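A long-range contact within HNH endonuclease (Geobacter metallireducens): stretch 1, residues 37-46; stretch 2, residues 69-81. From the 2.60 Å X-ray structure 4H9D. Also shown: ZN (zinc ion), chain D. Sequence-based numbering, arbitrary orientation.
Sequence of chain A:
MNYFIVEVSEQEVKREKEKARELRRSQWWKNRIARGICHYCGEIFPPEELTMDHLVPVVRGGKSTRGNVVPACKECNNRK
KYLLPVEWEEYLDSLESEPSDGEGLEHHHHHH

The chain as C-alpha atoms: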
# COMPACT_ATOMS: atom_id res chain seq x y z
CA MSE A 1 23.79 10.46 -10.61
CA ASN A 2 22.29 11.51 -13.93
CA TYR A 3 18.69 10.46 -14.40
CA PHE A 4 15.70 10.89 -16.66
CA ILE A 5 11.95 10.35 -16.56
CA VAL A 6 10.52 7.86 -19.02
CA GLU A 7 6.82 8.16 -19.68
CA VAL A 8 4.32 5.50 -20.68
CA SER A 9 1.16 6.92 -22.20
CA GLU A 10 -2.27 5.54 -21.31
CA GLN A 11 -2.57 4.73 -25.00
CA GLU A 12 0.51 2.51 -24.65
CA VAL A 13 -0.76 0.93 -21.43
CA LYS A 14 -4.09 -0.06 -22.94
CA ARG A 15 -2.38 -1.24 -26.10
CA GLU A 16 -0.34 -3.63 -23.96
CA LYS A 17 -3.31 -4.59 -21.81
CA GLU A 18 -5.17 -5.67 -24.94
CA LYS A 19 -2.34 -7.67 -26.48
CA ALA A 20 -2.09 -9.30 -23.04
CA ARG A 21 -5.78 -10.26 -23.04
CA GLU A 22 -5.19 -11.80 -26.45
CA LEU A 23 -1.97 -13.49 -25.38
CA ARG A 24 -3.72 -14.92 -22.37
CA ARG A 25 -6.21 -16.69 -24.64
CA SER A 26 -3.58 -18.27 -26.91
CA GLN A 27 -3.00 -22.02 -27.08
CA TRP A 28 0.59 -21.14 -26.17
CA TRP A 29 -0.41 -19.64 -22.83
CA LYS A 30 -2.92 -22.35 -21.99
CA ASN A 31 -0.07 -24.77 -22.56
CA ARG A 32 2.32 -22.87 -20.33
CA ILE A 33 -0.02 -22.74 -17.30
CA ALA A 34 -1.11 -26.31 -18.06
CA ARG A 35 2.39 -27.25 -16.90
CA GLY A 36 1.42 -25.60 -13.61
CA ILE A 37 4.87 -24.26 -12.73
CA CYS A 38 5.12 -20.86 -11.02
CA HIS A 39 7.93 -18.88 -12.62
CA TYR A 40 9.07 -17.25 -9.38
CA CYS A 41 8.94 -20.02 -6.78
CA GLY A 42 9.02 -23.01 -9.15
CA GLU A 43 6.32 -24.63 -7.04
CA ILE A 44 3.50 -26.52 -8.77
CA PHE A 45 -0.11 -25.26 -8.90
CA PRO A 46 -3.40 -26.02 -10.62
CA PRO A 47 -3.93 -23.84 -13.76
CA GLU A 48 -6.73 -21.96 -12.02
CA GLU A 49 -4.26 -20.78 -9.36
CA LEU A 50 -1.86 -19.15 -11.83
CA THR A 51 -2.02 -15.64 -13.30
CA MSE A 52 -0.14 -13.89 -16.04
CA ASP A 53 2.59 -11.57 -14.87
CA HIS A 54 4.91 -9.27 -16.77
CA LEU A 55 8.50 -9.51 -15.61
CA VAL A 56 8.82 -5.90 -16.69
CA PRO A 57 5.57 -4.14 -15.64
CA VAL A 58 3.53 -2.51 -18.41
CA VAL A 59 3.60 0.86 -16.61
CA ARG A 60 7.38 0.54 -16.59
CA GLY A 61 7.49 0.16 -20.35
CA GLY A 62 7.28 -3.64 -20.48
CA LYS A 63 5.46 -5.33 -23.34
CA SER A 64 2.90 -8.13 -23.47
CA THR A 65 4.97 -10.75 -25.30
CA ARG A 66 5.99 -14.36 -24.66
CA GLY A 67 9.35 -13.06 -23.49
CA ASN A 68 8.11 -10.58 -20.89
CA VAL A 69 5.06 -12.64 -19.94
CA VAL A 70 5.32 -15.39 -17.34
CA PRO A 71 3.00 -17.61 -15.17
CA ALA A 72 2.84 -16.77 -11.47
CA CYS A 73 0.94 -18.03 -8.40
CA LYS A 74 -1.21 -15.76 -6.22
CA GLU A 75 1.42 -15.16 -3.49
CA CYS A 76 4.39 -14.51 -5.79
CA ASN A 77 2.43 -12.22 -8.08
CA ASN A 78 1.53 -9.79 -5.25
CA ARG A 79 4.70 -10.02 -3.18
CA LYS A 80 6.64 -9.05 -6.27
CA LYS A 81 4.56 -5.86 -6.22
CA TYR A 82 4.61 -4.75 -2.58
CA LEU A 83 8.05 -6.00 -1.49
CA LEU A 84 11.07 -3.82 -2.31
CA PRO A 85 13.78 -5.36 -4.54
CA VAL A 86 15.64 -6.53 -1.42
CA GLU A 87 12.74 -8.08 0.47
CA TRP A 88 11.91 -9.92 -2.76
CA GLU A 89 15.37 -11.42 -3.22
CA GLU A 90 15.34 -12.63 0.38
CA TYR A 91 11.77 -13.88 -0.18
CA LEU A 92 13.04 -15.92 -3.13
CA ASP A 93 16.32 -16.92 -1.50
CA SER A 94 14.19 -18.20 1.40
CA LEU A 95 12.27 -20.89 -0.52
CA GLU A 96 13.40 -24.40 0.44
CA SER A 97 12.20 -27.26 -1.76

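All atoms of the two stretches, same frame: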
# COMPACT_ATOMS: atom_id res chain seq x y z
N ILE A 37 3.66 -24.67 -13.44
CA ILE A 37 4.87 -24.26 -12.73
C ILE A 37 4.90 -22.74 -12.54
O ILE A 37 4.75 -22.00 -13.50
CB ILE A 37 6.13 -24.68 -13.49
CG1 ILE A 37 6.24 -26.20 -13.52
CG2 ILE A 37 7.36 -24.06 -12.82
CD1 ILE A 37 6.26 -26.86 -12.14
N CYS A 38 5.05 -22.29 -11.30
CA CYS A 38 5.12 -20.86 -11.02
C CYS A 38 6.53 -20.38 -11.35
O CYS A 38 7.51 -20.92 -10.84
CB CYS A 38 4.82 -20.59 -9.56
SG CYS A 38 5.16 -18.90 -9.09
N HIS A 39 6.63 -19.37 -12.19
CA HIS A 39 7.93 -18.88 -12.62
C HIS A 39 8.85 -18.36 -11.52
O HIS A 39 10.08 -18.49 -11.64
CB HIS A 39 7.76 -17.80 -13.67
CG HIS A 39 9.05 -17.32 -14.24
ND1 HIS A 39 9.60 -16.10 -13.91
CD2 HIS A 39 9.92 -17.91 -15.09
CE1 HIS A 39 10.76 -15.96 -14.53
NE2 HIS A 39 10.98 -17.04 -15.25
N TYR A 40 8.27 -17.80 -10.47
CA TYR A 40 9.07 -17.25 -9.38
C TYR A 40 9.50 -18.30 -8.36
O TYR A 40 10.69 -18.47 -8.13
CB TYR A 40 8.31 -16.11 -8.70
CG TYR A 40 8.07 -14.96 -9.65
CD1 TYR A 40 9.16 -14.25 -10.20
CD2 TYR A 40 6.77 -14.63 -10.09
CE1 TYR A 40 8.97 -13.25 -11.16
CE2 TYR A 40 6.57 -13.63 -11.06
CZ TYR A 40 7.68 -12.95 -11.59
OH TYR A 40 7.51 -11.98 -12.54
N CYS A 41 8.55 -19.01 -7.77
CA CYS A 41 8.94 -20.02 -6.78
C CYS A 41 9.17 -21.44 -7.32
O CYS A 41 9.66 -22.29 -6.60
CB CYS A 41 7.94 -20.04 -5.62
SG CYS A 41 6.26 -20.50 -6.05
N GLY A 42 8.81 -21.69 -8.57
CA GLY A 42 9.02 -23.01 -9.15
C GLY A 42 8.16 -24.10 -8.54
O GLY A 42 8.34 -25.28 -8.82
N GLU A 43 7.22 -23.70 -7.69
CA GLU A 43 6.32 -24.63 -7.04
C GLU A 43 5.25 -25.01 -8.06
O GLU A 43 5.07 -24.31 -9.04
CB GLU A 43 5.67 -23.96 -5.83
CG GLU A 43 4.91 -24.90 -4.93
CD GLU A 43 4.40 -24.22 -3.68
OE1 GLU A 43 5.14 -23.38 -3.12
OE2 GLU A 43 3.27 -24.55 -3.26
N ILE A 44 4.53 -26.11 -7.83
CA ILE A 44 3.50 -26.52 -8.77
C ILE A 44 2.09 -26.18 -8.28
O ILE A 44 1.77 -26.37 -7.11
CB ILE A 44 3.59 -28.02 -9.06
CG1 ILE A 44 4.98 -28.35 -9.61
CG2 ILE A 44 2.55 -28.41 -10.08
CD1 ILE A 44 5.12 -29.74 -10.11
N PHE A 45 1.27 -25.66 -9.20
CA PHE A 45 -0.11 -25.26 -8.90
C PHE A 45 -1.08 -25.65 -9.98
O PHE A 45 -0.70 -25.93 -11.12
CB PHE A 45 -0.24 -23.74 -8.77
CG PHE A 45 0.68 -23.12 -7.79
CD1 PHE A 45 2.05 -23.09 -8.03
CD2 PHE A 45 0.18 -22.55 -6.63
CE1 PHE A 45 2.91 -22.50 -7.12
CE2 PHE A 45 1.04 -21.96 -5.71
CZ PHE A 45 2.41 -21.93 -5.96
N PRO A 46 -2.37 -25.67 -9.64
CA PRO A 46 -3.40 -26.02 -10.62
C PRO A 46 -3.60 -24.76 -11.46
O PRO A 46 -3.62 -23.65 -10.93
CB PRO A 46 -4.61 -26.33 -9.75
CG PRO A 46 -4.02 -26.73 -8.44
CD PRO A 46 -2.92 -25.73 -8.28
N VAL A 69 6.20 -12.06 -20.63
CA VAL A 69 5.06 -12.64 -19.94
C VAL A 69 5.51 -13.93 -19.28
O VAL A 69 6.36 -14.65 -19.81
CB VAL A 69 3.91 -12.86 -20.94
CG1 VAL A 69 3.10 -14.06 -20.56
CG2 VAL A 69 3.03 -11.62 -20.97
N VAL A 70 4.94 -14.22 -18.12
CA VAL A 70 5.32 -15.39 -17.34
C VAL A 70 4.18 -15.80 -16.38
O VAL A 70 3.42 -14.95 -15.91
CB VAL A 70 6.58 -15.03 -16.55
CG1 VAL A 70 6.25 -14.81 -15.10
CG2 VAL A 70 7.61 -16.08 -16.74
N PRO A 71 4.06 -17.11 -16.07
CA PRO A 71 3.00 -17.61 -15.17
C PRO A 71 3.41 -17.44 -13.71
O PRO A 71 4.53 -17.76 -13.35
CB PRO A 71 2.90 -19.10 -15.51
CG PRO A 71 3.86 -19.33 -16.68
CD PRO A 71 4.88 -18.23 -16.55
N ALA A 72 2.51 -16.94 -12.87
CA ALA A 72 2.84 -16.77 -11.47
C ALA A 72 1.67 -17.13 -10.57
O ALA A 72 0.51 -16.95 -10.94
CB ALA A 72 3.28 -15.35 -11.21
N CYS A 73 1.97 -17.65 -9.38
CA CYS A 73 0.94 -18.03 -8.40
C CYS A 73 0.51 -16.79 -7.62
O CYS A 73 1.23 -15.78 -7.58
CB CYS A 73 1.48 -19.08 -7.43
SG CYS A 73 2.60 -18.44 -6.14
N LYS A 74 -0.65 -16.87 -6.99
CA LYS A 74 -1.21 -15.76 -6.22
C LYS A 74 -0.18 -15.00 -5.36
O LYS A 74 0.06 -13.80 -5.56
CB LYS A 74 -2.35 -16.30 -5.35
CG LYS A 74 -2.99 -15.32 -4.37
CD LYS A 74 -4.25 -15.92 -3.76
CE LYS A 74 -4.00 -17.31 -3.17
NZ LYS A 74 -5.25 -17.97 -2.67
N GLU A 75 0.43 -15.71 -4.42
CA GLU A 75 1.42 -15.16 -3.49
C GLU A 75 2.60 -14.44 -4.14
O GLU A 75 2.94 -13.31 -3.76
CB GLU A 75 1.93 -16.28 -2.59
CG GLU A 75 2.85 -15.85 -1.48
CD GLU A 75 3.26 -17.01 -0.60
OE1 GLU A 75 2.36 -17.67 -0.03
OE2 GLU A 75 4.48 -17.28 -0.47
N CYS A 76 3.24 -15.09 -5.10
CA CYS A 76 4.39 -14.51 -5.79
C CYS A 76 4.00 -13.28 -6.59
O CYS A 76 4.72 -12.28 -6.61
CB CYS A 76 5.03 -15.53 -6.74
SG CYS A 76 6.28 -16.61 -5.99
N ASN A 77 2.85 -13.35 -7.26
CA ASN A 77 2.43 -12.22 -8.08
C ASN A 77 2.27 -10.92 -7.30
O ASN A 77 2.64 -9.86 -7.82
CB ASN A 77 1.13 -12.54 -8.80
CG ASN A 77 0.70 -11.43 -9.71
OD1 ASN A 77 1.46 -10.99 -10.58
ND2 ASN A 77 -0.52 -10.95 -9.52
N ASN A 78 1.73 -10.99 -6.08
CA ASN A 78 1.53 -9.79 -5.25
C ASN A 78 2.83 -9.35 -4.59
O ASN A 78 3.24 -8.20 -4.72
CB ASN A 78 0.50 -10.07 -4.17
CG ASN A 78 -0.82 -10.52 -4.74
OD1 ASN A 78 -1.48 -9.77 -5.46
ND2 ASN A 78 -1.21 -11.75 -4.43
N ARG A 79 3.45 -10.28 -3.87
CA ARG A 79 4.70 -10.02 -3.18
C ARG A 79 5.73 -9.36 -4.08
O ARG A 79 6.56 -8.60 -3.61
CB ARG A 79 5.28 -11.33 -2.63
CG ARG A 79 4.70 -11.74 -1.30
CD ARG A 79 4.98 -13.21 -1.00
NE ARG A 79 4.53 -13.59 0.33
CZ ARG A 79 5.16 -13.25 1.45
NH1 ARG A 79 6.27 -12.52 1.40
NH2 ARG A 79 4.68 -13.63 2.63
N LYS A 80 5.68 -9.65 -5.37
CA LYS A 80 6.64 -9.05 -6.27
C LYS A 80 6.27 -7.58 -6.45
O LYS A 80 7.09 -6.78 -6.89
CB LYS A 80 6.63 -9.78 -7.63
CG LYS A 80 7.73 -9.31 -8.58
CD LYS A 80 7.70 -10.01 -9.92
CE LYS A 80 8.78 -9.46 -10.85
NZ LYS A 80 10.15 -9.53 -10.24
N LYS A 81 5.04 -7.23 -6.09
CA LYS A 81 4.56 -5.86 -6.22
C LYS A 81 4.71 -4.99 -4.98
O LYS A 81 5.02 -3.80 -5.09
CB LYS A 81 3.09 -5.83 -6.67
CG LYS A 81 2.91 -5.68 -8.18
CD LYS A 81 1.44 -5.51 -8.60
CE LYS A 81 0.63 -6.79 -8.39
NZ LYS A 81 0.62 -7.25 -6.96
ZN ZN D . 5.04 -18.68 -6.79

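A zinc ion holds the two stretches together. Each stretch supplies two cysteines: Cys38 and Cys41 from the first, Cys73 and Cys76 from the second. ZN lies 2.3 Å from Cys38 SG and 2.3 Å from Cys41 SG. ZN lies 2.5 Å from Cys73 SG and 2.5 Å from Cys76 SG. The sulfurs are close because they share the ion; Cys38 SG and Cys73 SG, for example, are 3.9 Å apart.

The four cysteines reach the metal with three rotamers: one t, two p and one m. Cys38 is t, with chi1 at 170°. Its CA-to-CB bond points sideways to the other stretch. Cys41 is p at 63°, and Cys73 is p at 76°. Cys76 is m at -87°. The last three direct CA-to-CB toward the other stretch.

Backbone amides also engage the sulfurs. Cys73 N donates to Cys38 SG across the contact at 3.4 Å, with an angle of 158°. Within the first stretch, Tyr40 N and Cys41 N each make a weak hydrogen bond to Cys38 SG, both at 3.6 Å. Cys73 is the N-cap of the helix that begins at Lys74. Cys73 SG accepts from Cys76 N at 3.6 Å, so one sulfur both binds zinc and caps the helix. Such bonds suit metal-bound thiolates, which carry negative charge.

The main-chain link between the stretches is His39 N to Pro71 O, at 2.9 Å and 165°. It ties the start of the zinc-binding turn to the strand. Close by, Cys38 CA and Ala72 CA are 4.7 Å apart.

His39 has chi1 at -175° (t) and points its CA-to-CB bond toward the second stretch. Val70 CG2 lies over one face of its ring, 3.3 Å from the centroid and 20° off the normal. The approach is tight: His39 CG and Val70 CG2 are 3.1 Å apart. Val70 has chi1 at 105°, between the usual wells.

Tyr40 has the largest area covered by the other stretch. With chi1 at -63° (m), its side chain extends past Ala72 to Lys80. Ala72 CB sits at the ring edge, 3.7 Å from Tyr40 CE2. At the base of the side chain, Tyr40 CB is 3.4 Å from Cys76 SG. At its end, Tyr40 OH is 3.3 Å from Lys80 CD. This last approach is to a carbon; the hydroxyl is hydrogen-bonded elsewhere in the structure. The Lys80 chain is extended through chi3, all t, and turns to p at chi4.

Phe45 is m at -55°, and its ring lies beside the zinc site. Cys73 CB is over one face, 3.5 Å from the ring centroid and 20° off the normal. Cys73 SG lies obliquely to the same ring, 4.3 Å from the centroid. Cys73 therefore packs against an aromatic ring while its sulfur binds the metal.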